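Local coordinates for protein cytochrome C2 (Paracoccus denitrificans, PDB 1COT) that probably carries electrons between redox partners by means of a heme c covalently attached to its chain, at residues D75-V80 and D110-L115; F12-A17 and M100-G105; H19-P24 and D28-G33. All coordinates share one frame; numbering follows the deposited sequence.

How the contacts relate
From the N terminus, the chain passes helix 5-11 and enters F12-A17, which holds C15, the first residue of the heme-attachment motif, and forms the first half of contact 2. H19-P24 and D28-G33 follow at once and close the small hairpin of contact 3, nested inside the large loop of contact 2. D75-V80, on helix 73-81, then opens contact 1. M100-G105 returns to F12-A17 and closes contact 2, and D110-L115 on helix 108-117 closes contact 1 last, so these two loops cross. All three contacts touch the heme. F114 of contact 1 packs on I21 of contact 3 and on F12 of contact 2, tying the last helix to both N-terminal parts.

Contact 1 of 3, residues D75-V80 and D110-L115; sequences DLIEYV and DVVAFL. With HEC (heme c), chain B.
V112 sets its methyl CG2 against both I77 and L76 on the neighbouring helix. V112 CG2 lies 3.7 Å from I77 CG1, and the two side chains cross at about a right angle. From V112 CG2 to L76 CB the gap is 3.8 Å, a contact with the base of the leucine that leaves its branched end available for the heme. V112 can reach both because its CG1 takes the place anti to the backbone N (chi1 169°), leaving CG2 to face helix 73-81. A short branched residue suits this position, where the two backbones come close: the CA atoms of I77 and V112 are 6.5 Å apart.

Beyond this patch, helix 73-81 presents a row of side chains to the porphyrin. L76 CD2 presses on the heme methyl CMA at 3.3 Å, and V80 CG1 meets methyl CMB at 3.6 Å. Y79 brings its ring obliquely to pyrrole A, with CE2 3.6 Å from heme C3A. This is the class I cytochrome c fold, in which helices wrap a largely buried heme; the last of them, helix 108-117, also packs on helix 5-11 through V111 and F114.

Further out, the Y79 ring is steadied by W86, which it meets edge to face, and by W71, while L76 lies against V43 and W71. The helical bond from V80 N to L76 O (3.0 Å) keeps L76 and V80 one turn apart, so that both reach the heme. E78 makes a salt bridge with K89.

Contact 2 of 3, residues F12-A17 and M100-G105; sequences FNKCKA and MTFKMG. With HEC (heme c), chain B.
K14 of the heme-attachment loop meets F102 and M104 of the loop that carries the methionine ligand, beside the edge of the heme that bears CMC and CBB. F12-A17 includes the start of the CXXCH motif of c-type cytochromes, where C15 SG forms the thioether to heme CAB (1.8 Å).

Along M100-G105, the first residue is the axial ligand. With CG anti to the backbone N (chi1 -174°), the M100 side chain extends over the porphyrin until SD binds the iron at 2.4 Å, H19 holding the other axial site. Thioether sulfur is a soft, uncharged ligand, well matched to heme iron in a buried pocket.

F102 follows with its ring beside the heme edge. One face receives both the K14 carbonyl O, 3.8 Å from CZ, and heme methyl CMC, which sits toward the rim. K14 CB lies 3.9 Å from the same CZ, the two side chains crossing at about a right angle. Near the thioether, F102 CE2 is 3.7 Å from heme CBB.

M104, extended beyond CG, brings SD within 4.0 Å of heme CBB. The K14 ammonium turns off to a salt bridge with E11, and its aliphatic CD lies 4.4 Å from M104 CE.

Contact 3 of 3, residues H19-P24 and D28-G33; sequences HMIQAP and DIIKGG. With HEC (heme c), chain B.
I21 faces two residues at once, I29 and I30, which defines a classic beta bulge in this short antiparallel hairpin. I21 CG2 lies against I29 CB at 3.8 Å, the side chains crossing obliquely. I21 CB and I30 CB are 4.2 Å apart on the same face, where F114 of helix 108-117 packs on I21 and I30; branched aliphatic residues suit both the extended backbone and this greasy cover.

The bulge places two donors, I29 N and I30 N, on the single acceptor I21 O. I21 O takes I29 N at 2.8 Å, nearly in line with its C=O, and I30 N on a lone pair at 3.1 Å. The return bond, I21 N to I30 O, is 2.9 Å long.

Toward the heme, G32 and G33 run close beside H19 and M20; because G32 has no side chain, its CA can settle next to H19 O. A water links the two segments there, accepting from M20 N and donating to G33 O. The H19 ring stands off the hairpin and binds the iron through NE2 at 1.9 Å. Its ND1 is hydrogen-bonded to P37 O, which together with the iron bond limits the ring's rotation and may raise the electron density on the ligand nitrogen.

At the polar edge, Q22 and D28 share the face opposite I21 and I30. The Q22 chain leaves the backbone trans to N (chi1 -174°) and stays extended, so that Q22 NE2 donates to D28 OD1 at 2.9 Å. Replacing Q22 by an alanine would probably leave the D28 carboxylate without its amide partner and free to turn. The amide N-H meets OD1 on its syn side, 33° out of the carboxylate plane.

Contact 1 of 3, residues D75-V80 and D110-L115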
# COMPACT_ATOMS: atom_id res chain seq x y z
N ASP A 75 9.14 -1.95 3.51
CA ASP A 75 8.29 -3.00 3.00
C ASP A 75 7.40 -2.46 1.90
O ASP A 75 7.13 -3.14 0.91
CB ASP A 75 7.41 -3.51 4.15
CG ASP A 75 8.11 -4.54 4.98
OD1 ASP A 75 9.37 -4.66 4.66
OD2 ASP A 75 7.56 -5.19 5.83
N LEU A 76 6.93 -1.24 2.10
CA LEU A 76 6.06 -0.63 1.11
C LEU A 76 6.82 -0.47 -0.21
O LEU A 76 6.27 -0.74 -1.28
CB LEU A 76 5.43 0.69 1.56
CG LEU A 76 4.29 0.58 2.58
CD1 LEU A 76 4.13 1.92 3.30
CD2 LEU A 76 2.98 0.22 1.87
N ILE A 77 8.07 -0.03 -0.13
CA ILE A 77 8.86 0.14 -1.33
C ILE A 77 9.00 -1.19 -2.03
O ILE A 77 8.85 -1.30 -3.25
CB ILE A 77 10.21 0.67 -0.90
CG1 ILE A 77 10.08 2.17 -0.64
CG2 ILE A 77 11.26 0.41 -1.98
CD1 ILE A 77 11.30 2.74 0.07
N GLU A 78 9.29 -2.23 -1.25
CA GLU A 78 9.45 -3.54 -1.84
C GLU A 78 8.18 -4.05 -2.51
O GLU A 78 8.18 -4.48 -3.66
CB GLU A 78 10.03 -4.51 -0.82
CG GLU A 78 10.55 -5.81 -1.44
CD GLU A 78 11.03 -6.72 -0.35
OE1 GLU A 78 11.14 -6.36 0.81
OE2 GLU A 78 11.31 -7.93 -0.76
N TYR A 79 7.08 -3.97 -1.78
CA TYR A 79 5.79 -4.41 -2.29
C TYR A 79 5.34 -3.69 -3.56
O TYR A 79 4.90 -4.34 -4.52
CB TYR A 79 4.77 -4.21 -1.18
CG TYR A 79 3.35 -4.49 -1.60
CD1 TYR A 79 2.88 -5.80 -1.62
CD2 TYR A 79 2.49 -3.45 -1.95
CE1 TYR A 79 1.56 -6.04 -2.00
CE2 TYR A 79 1.16 -3.66 -2.33
CZ TYR A 79 0.71 -4.98 -2.34
OH TYR A 79 -0.58 -5.24 -2.71
N VAL A 80 5.41 -2.35 -3.60
CA VAL A 80 4.96 -1.62 -4.79
C VAL A 80 5.84 -1.88 -5.99
O VAL A 80 5.45 -1.61 -7.12
CB VAL A 80 4.69 -0.13 -4.65
CG1 VAL A 80 3.80 0.15 -3.45
CG2 VAL A 80 5.99 0.67 -4.51
N ASP A 110 9.82 7.86 -3.35
CA ASP A 110 9.11 9.12 -3.36
C ASP A 110 7.64 8.91 -3.06
O ASP A 110 7.05 9.58 -2.23
CB ASP A 110 9.20 9.75 -4.75
CG ASP A 110 10.59 10.15 -5.13
OD1 ASP A 110 11.39 10.39 -4.12
OD2 ASP A 110 10.94 10.25 -6.28
N VAL A 111 7.05 7.94 -3.76
CA VAL A 111 5.65 7.69 -3.51
C VAL A 111 5.45 7.24 -2.07
O VAL A 111 4.49 7.62 -1.41
CB VAL A 111 4.95 6.82 -4.57
CG1 VAL A 111 5.27 5.35 -4.36
CG2 VAL A 111 3.45 7.04 -4.51
N VAL A 112 6.38 6.43 -1.55
CA VAL A 112 6.26 5.97 -0.18
C VAL A 112 6.37 7.15 0.79
O VAL A 112 5.66 7.22 1.79
CB VAL A 112 7.16 4.78 0.12
CG1 VAL A 112 7.21 4.51 1.62
CG2 VAL A 112 6.64 3.56 -0.62
N ALA A 113 7.26 8.09 0.48
CA ALA A 113 7.43 9.26 1.32
C ALA A 113 6.13 10.05 1.41
O ALA A 113 5.76 10.58 2.45
CB ALA A 113 8.55 10.15 0.77
N PHE A 114 5.41 10.12 0.30
CA PHE A 114 4.16 10.83 0.28
C PHE A 114 3.13 10.07 1.09
O PHE A 114 2.31 10.67 1.76
CB PHE A 114 3.70 10.88 -1.16
CG PHE A 114 2.38 11.54 -1.33
CD1 PHE A 114 2.22 12.90 -1.05
CD2 PHE A 114 1.33 10.78 -1.83
CE1 PHE A 114 0.99 13.53 -1.24
CE2 PHE A 114 0.10 11.40 -2.04
CZ PHE A 114 -0.05 12.76 -1.74
N LEU A 115 3.16 8.73 1.02
CA LEU A 115 2.21 7.96 1.79
C LEU A 115 2.50 8.22 3.27
O LEU A 115 1.59 8.31 4.09
CB LEU A 115 2.38 6.47 1.51
CG LEU A 115 1.95 6.13 0.09
CD1 LEU A 115 2.17 4.65 -0.15
CD2 LEU A 115 0.47 6.46 -0.10
FE HEC B . -2.46 -0.67 -4.90
CHA HEC B . -3.34 -2.75 -2.41
CHB HEC B . -0.07 0.69 -2.97
CHC HEC B . -1.57 1.42 -7.43
CHD HEC B . -4.93 -1.91 -6.85
NA HEC B . -1.81 -0.96 -3.07
C1A HEC B . -2.33 -1.89 -2.17
C2A HEC B . -1.60 -1.80 -0.93
C3A HEC B . -0.67 -0.83 -1.06
C4A HEC B . -0.81 -0.32 -2.39
CMA HEC B . 0.34 -0.36 -0.04
CAA HEC B . -1.87 -2.65 0.28
CBA HEC B . -2.86 -1.92 1.20
CGA HEC B . -3.18 -2.58 2.54
O1A HEC B . -4.21 -2.16 2.99
O2A HEC B . -2.51 -3.42 3.11
NB HEC B . -1.11 0.73 -5.18
C1B HEC B . -0.26 1.18 -4.22
C2B HEC B . 0.53 2.24 -4.77
C3B HEC B . 0.10 2.42 -6.01
C4B HEC B . -0.90 1.48 -6.26
CMB HEC B . 1.65 2.95 -3.99
CAB HEC B . 0.70 3.33 -7.01
CBB HEC B . 2.16 3.26 -7.38
NC HEC B . -3.07 -0.32 -6.73
C1C HEC B . -2.61 0.59 -7.64
C2C HEC B . -3.39 0.53 -8.86
C3C HEC B . -4.35 -0.41 -8.68
C4C HEC B . -4.15 -0.92 -7.35
CMC HEC B . -3.14 1.38 -10.10
CAC HEC B . -5.44 -0.87 -9.61
CBC HEC B . -5.40 -0.97 -11.10
ND HEC B . -3.84 -2.08 -4.69
C1D HEC B . -4.79 -2.43 -5.62
C2D HEC B . -5.62 -3.48 -5.06
C3D HEC B . -5.16 -3.68 -3.81
C4D HEC B . -4.05 -2.83 -3.59
CMD HEC B . -6.76 -4.18 -5.77
CAD HEC B . -5.62 -4.73 -2.87
CBD HEC B . -4.60 -5.88 -3.15
CGD HEC B . -4.97 -7.25 -2.71
O1D HEC B . -5.95 -7.51 -2.04
O2D HEC B . -4.16 -8.14 -3.06

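Contact 2 of 3, residues F12-A17 and M100-G105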
# COMPACT_ATOMS: atom_id res chain seq x y z
N PHE A 12 1.95 9.58 -7.25
CA PHE A 12 0.66 9.07 -6.80
C PHE A 12 -0.38 9.10 -7.90
O PHE A 12 -1.40 8.41 -7.84
CB PHE A 12 0.18 9.78 -5.53
CG PHE A 12 -0.84 8.91 -4.85
CD1 PHE A 12 -0.42 7.81 -4.10
CD2 PHE A 12 -2.20 9.17 -5.00
CE1 PHE A 12 -1.38 7.00 -3.49
CE2 PHE A 12 -3.16 8.36 -4.39
CZ PHE A 12 -2.74 7.27 -3.62
N ASN A 13 -0.13 9.91 -8.94
CA ASN A 13 -1.08 9.94 -10.03
C ASN A 13 -1.18 8.56 -10.66
O ASN A 13 -2.17 8.24 -11.31
CB ASN A 13 -0.76 10.98 -11.09
CG ASN A 13 -1.03 12.37 -10.57
OD1 ASN A 13 -1.99 12.59 -9.81
ND2 ASN A 13 -0.16 13.31 -10.95
N LYS A 14 -0.16 7.73 -10.46
CA LYS A 14 -0.18 6.38 -11.02
C LYS A 14 -1.04 5.48 -10.17
O LYS A 14 -1.47 4.41 -10.61
CB LYS A 14 1.21 5.76 -10.97
CG LYS A 14 1.99 6.09 -12.21
CD LYS A 14 3.17 6.96 -11.87
CE LYS A 14 3.86 7.40 -13.14
NZ LYS A 14 4.79 8.50 -12.89
N CYS A 15 -1.26 5.88 -8.92
CA CYS A 15 -2.03 5.06 -8.00
C CYS A 15 -3.47 5.44 -7.82
O CYS A 15 -4.32 4.62 -7.46
CB CYS A 15 -1.44 5.23 -6.59
SG CYS A 15 0.37 5.09 -6.59
N LYS A 16 -3.72 6.71 -8.05
CA LYS A 16 -5.03 7.26 -7.86
C LYS A 16 -6.24 6.64 -8.52
O LYS A 16 -7.36 6.77 -8.03
CB LYS A 16 -5.03 8.74 -7.63
CG LYS A 16 -5.11 9.52 -8.92
CD LYS A 16 -4.96 10.99 -8.62
CE LYS A 16 -5.46 11.86 -9.74
NZ LYS A 16 -5.26 13.30 -9.49
N ALA A 17 -6.00 5.96 -9.63
CA ALA A 17 -7.07 5.30 -10.34
C ALA A 17 -7.72 4.25 -9.45
O ALA A 17 -8.90 3.93 -9.61
CB ALA A 17 -6.54 4.66 -11.62
N MET A 100 -3.61 -6.73 -6.79
CA MET A 100 -2.89 -5.57 -7.31
C MET A 100 -1.77 -6.07 -8.21
O MET A 100 -0.77 -6.60 -7.73
CB MET A 100 -2.26 -4.72 -6.19
CG MET A 100 -1.64 -3.45 -6.75
SD MET A 100 -0.98 -2.43 -5.42
CE MET A 100 0.56 -1.80 -6.14
N THR A 101 -1.94 -5.92 -9.52
CA THR A 101 -0.94 -6.36 -10.47
C THR A 101 -0.02 -5.21 -10.86
O THR A 101 1.02 -5.41 -11.48
CB THR A 101 -1.59 -6.88 -11.76
OG1 THR A 101 -2.40 -5.87 -12.33
CG2 THR A 101 -2.42 -8.13 -11.48
N PHE A 102 -0.40 -3.99 -10.49
CA PHE A 102 0.39 -2.83 -10.82
C PHE A 102 1.77 -2.89 -10.20
O PHE A 102 1.91 -3.25 -9.03
CB PHE A 102 -0.31 -1.59 -10.27
CG PHE A 102 0.22 -0.32 -10.87
CD1 PHE A 102 -0.17 0.04 -12.16
CD2 PHE A 102 1.08 0.49 -10.12
CE1 PHE A 102 0.28 1.22 -12.75
CE2 PHE A 102 1.55 1.67 -10.68
CZ PHE A 102 1.13 2.01 -11.97
N LYS A 103 2.78 -2.53 -10.98
CA LYS A 103 4.15 -2.57 -10.50
C LYS A 103 4.77 -1.21 -10.69
O LYS A 103 4.50 -0.53 -11.68
CB LYS A 103 5.00 -3.51 -11.35
CG LYS A 103 4.49 -4.94 -11.38
CD LYS A 103 4.98 -5.73 -12.60
CE LYS A 103 3.94 -6.68 -13.14
NZ LYS A 103 3.72 -6.57 -14.58
N MET A 104 5.62 -0.84 -9.74
CA MET A 104 6.30 0.43 -9.82
C MET A 104 7.79 0.15 -9.78
O MET A 104 8.33 -0.19 -8.73
CB MET A 104 5.86 1.40 -8.72
CG MET A 104 5.82 2.81 -9.22
SD MET A 104 6.12 3.94 -7.85
CE MET A 104 5.79 5.52 -8.67
N GLY A 105 8.46 0.28 -10.93
CA GLY A 105 9.88 0.01 -11.02
C GLY A 105 10.84 1.13 -10.68
O GLY A 105 12.05 0.92 -10.63
FE HEC B . -2.46 -0.67 -4.90
CHA HEC B . -3.34 -2.75 -2.41
CHB HEC B . -0.07 0.69 -2.97
CHC HEC B . -1.57 1.42 -7.43
CHD HEC B . -4.93 -1.91 -6.85
NA HEC B . -1.81 -0.96 -3.07
C1A HEC B . -2.33 -1.89 -2.17
C2A HEC B . -1.60 -1.80 -0.93
C3A HEC B . -0.67 -0.83 -1.06
C4A HEC B . -0.81 -0.32 -2.39
CMA HEC B . 0.34 -0.36 -0.04
CAA HEC B . -1.87 -2.65 0.28
CBA HEC B . -2.86 -1.92 1.20
CGA HEC B . -3.18 -2.58 2.54
O1A HEC B . -4.21 -2.16 2.99
O2A HEC B . -2.51 -3.42 3.11
NB HEC B . -1.11 0.73 -5.18
C1B HEC B . -0.26 1.18 -4.22
C2B HEC B . 0.53 2.24 -4.77
C3B HEC B . 0.10 2.42 -6.01
C4B HEC B . -0.90 1.48 -6.26
CMB HEC B . 1.65 2.95 -3.99
CAB HEC B . 0.70 3.33 -7.01
CBB HEC B . 2.16 3.26 -7.38
NC HEC B . -3.07 -0.32 -6.73
C1C HEC B . -2.61 0.59 -7.64
C2C HEC B . -3.39 0.53 -8.86
C3C HEC B . -4.35 -0.41 -8.68
C4C HEC B . -4.15 -0.92 -7.35
CMC HEC B . -3.14 1.38 -10.10
CAC HEC B . -5.44 -0.87 -9.61
CBC HEC B . -5.40 -0.97 -11.10
ND HEC B . -3.84 -2.08 -4.69
C1D HEC B . -4.79 -2.43 -5.62
C2D HEC B . -5.62 -3.48 -5.06
C3D HEC B . -5.16 -3.68 -3.81
C4D HEC B . -4.05 -2.83 -3.59
CMD HEC B . -6.76 -4.18 -5.77
CAD HEC B . -5.62 -4.73 -2.87
CBD HEC B . -4.60 -5.88 -3.15
CGD HEC B . -4.97 -7.25 -2.71
O1D HEC B . -5.95 -7.51 -2.04
O2D HEC B . -4.16 -8.14 -3.06

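Contact 3 of 3, residues H19-P24 and D28-G33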
# COMPACT_ATOMS: atom_id res chain seq x y z
N HIS A 19 -6.72 3.98 -5.78
CA HIS A 19 -6.60 4.33 -4.38
C HIS A 19 -6.81 5.80 -4.08
O HIS A 19 -6.26 6.66 -4.75
CB HIS A 19 -5.12 4.04 -3.98
CG HIS A 19 -4.66 2.61 -3.97
ND1 HIS A 19 -5.09 1.72 -3.00
CD2 HIS A 19 -3.80 1.94 -4.78
CE1 HIS A 19 -4.50 0.56 -3.23
NE2 HIS A 19 -3.73 0.65 -4.30
N MET A 20 -7.53 6.07 -3.01
CA MET A 20 -7.72 7.43 -2.60
C MET A 20 -6.93 7.58 -1.30
O MET A 20 -6.40 6.60 -0.77
CB MET A 20 -9.22 7.66 -2.31
CG MET A 20 -9.67 6.94 -1.04
SD MET A 20 -11.41 7.19 -0.61
CE MET A 20 -12.21 6.25 -1.93
N ILE A 21 -6.85 8.80 -0.80
CA ILE A 21 -6.19 9.09 0.46
C ILE A 21 -7.28 9.91 1.17
O ILE A 21 -7.47 11.08 0.83
CB ILE A 21 -4.86 9.85 0.35
CG1 ILE A 21 -3.85 8.93 -0.36
CG2 ILE A 21 -4.34 10.20 1.74
CD1 ILE A 21 -2.46 9.55 -0.44
N GLN A 22 -8.03 9.33 2.10
CA GLN A 22 -9.10 10.04 2.79
C GLN A 22 -8.98 9.86 4.29
O GLN A 22 -8.86 8.74 4.79
CB GLN A 22 -10.46 9.53 2.32
CG GLN A 22 -11.68 10.30 2.87
CD GLN A 22 -12.92 9.56 2.44
OE1 GLN A 22 -13.33 8.59 3.09
NE2 GLN A 22 -13.51 9.98 1.32
N ALA A 23 -8.99 11.00 4.98
CA ALA A 23 -8.88 11.04 6.41
C ALA A 23 -10.08 10.38 7.04
O ALA A 23 -11.14 10.28 6.44
CB ALA A 23 -8.67 12.47 6.89
N PRO A 24 -9.86 9.92 8.26
CA PRO A 24 -10.89 9.24 9.01
C PRO A 24 -12.17 10.05 9.14
O PRO A 24 -13.26 9.48 9.22
CB PRO A 24 -10.28 8.75 10.32
CG PRO A 24 -8.78 8.93 10.16
CD PRO A 24 -8.56 9.87 8.98
N ASP A 28 -11.21 14.37 2.00
CA ASP A 28 -10.44 13.86 0.89
C ASP A 28 -9.11 14.59 0.80
O ASP A 28 -9.08 15.82 0.78
CB ASP A 28 -11.14 14.08 -0.46
CG ASP A 28 -12.20 13.05 -0.78
OD1 ASP A 28 -11.96 11.87 -0.24
OD2 ASP A 28 -13.16 13.28 -1.48
N ILE A 29 -8.03 13.84 0.78
CA ILE A 29 -6.70 14.40 0.65
C ILE A 29 -6.42 14.28 -0.84
O ILE A 29 -6.16 15.26 -1.52
CB ILE A 29 -5.66 13.79 1.56
CG1 ILE A 29 -6.05 14.24 2.97
CG2 ILE A 29 -4.31 14.40 1.19
CD1 ILE A 29 -5.50 13.33 4.06
N ILE A 30 -6.53 13.06 -1.36
CA ILE A 30 -6.37 12.77 -2.77
C ILE A 30 -7.61 11.98 -3.14
O ILE A 30 -7.82 10.89 -2.61
CB ILE A 30 -5.17 11.95 -3.23
CG1 ILE A 30 -3.84 12.63 -2.94
CG2 ILE A 30 -5.29 11.58 -4.71
CD1 ILE A 30 -3.72 14.03 -3.54
N LYS A 31 -8.43 12.54 -4.01
CA LYS A 31 -9.62 11.80 -4.39
C LYS A 31 -9.17 10.71 -5.34
O LYS A 31 -8.36 10.94 -6.22
CB LYS A 31 -10.73 12.67 -4.96
CG LYS A 31 -12.04 12.49 -4.20
CD LYS A 31 -13.22 13.19 -4.85
CE LYS A 31 -14.32 12.26 -5.33
NZ LYS A 31 -15.64 12.91 -5.36
N GLY A 32 -9.66 9.50 -5.16
CA GLY A 32 -9.19 8.43 -6.02
C GLY A 32 -10.23 7.34 -6.08
O GLY A 32 -11.27 7.45 -5.43
N GLY A 33 -9.94 6.29 -6.84
CA GLY A 33 -10.86 5.19 -6.98
C GLY A 33 -10.93 4.35 -5.72
O GLY A 33 -10.26 4.57 -4.70
FE HEC B . -2.46 -0.67 -4.90
CHA HEC B . -3.34 -2.75 -2.41
CHB HEC B . -0.07 0.69 -2.97
CHC HEC B . -1.57 1.42 -7.43
CHD HEC B . -4.93 -1.91 -6.85
NA HEC B . -1.81 -0.96 -3.07
C1A HEC B . -2.33 -1.89 -2.17
C2A HEC B . -1.60 -1.80 -0.93
C3A HEC B . -0.67 -0.83 -1.06
C4A HEC B . -0.81 -0.32 -2.39
CMA HEC B . 0.34 -0.36 -0.04
CAA HEC B . -1.87 -2.65 0.28
CBA HEC B . -2.86 -1.92 1.20
CGA HEC B . -3.18 -2.58 2.54
O1A HEC B . -4.21 -2.16 2.99
O2A HEC B . -2.51 -3.42 3.11
NB HEC B . -1.11 0.73 -5.18
C1B HEC B . -0.26 1.18 -4.22
C2B HEC B . 0.53 2.24 -4.77
C3B HEC B . 0.10 2.42 -6.01
C4B HEC B . -0.90 1.48 -6.26
CMB HEC B . 1.65 2.95 -3.99
CAB HEC B . 0.70 3.33 -7.01
CBB HEC B . 2.16 3.26 -7.38
NC HEC B . -3.07 -0.32 -6.73
C1C HEC B . -2.61 0.59 -7.64
C2C HEC B . -3.39 0.53 -8.86
C3C HEC B . -4.35 -0.41 -8.68
C4C HEC B . -4.15 -0.92 -7.35
CMC HEC B . -3.14 1.38 -10.10
CAC HEC B . -5.44 -0.87 -9.61
CBC HEC B . -5.40 -0.97 -11.10
ND HEC B . -3.84 -2.08 -4.69
C1D HEC B . -4.79 -2.43 -5.62
C2D HEC B . -5.62 -3.48 -5.06
C3D HEC B . -5.16 -3.68 -3.81
C4D HEC B . -4.05 -2.83 -3.59
CMD HEC B . -6.76 -4.18 -5.77
CAD HEC B . -5.62 -4.73 -2.87
CBD HEC B . -4.60 -5.88 -3.15
CGD HEC B . -4.97 -7.25 -2.71
O1D HEC B . -5.95 -7.51 -2.04
O2D HEC B . -4.16 -8.14 -3.06
O HOH W 1 -9.41 3.66 -2.34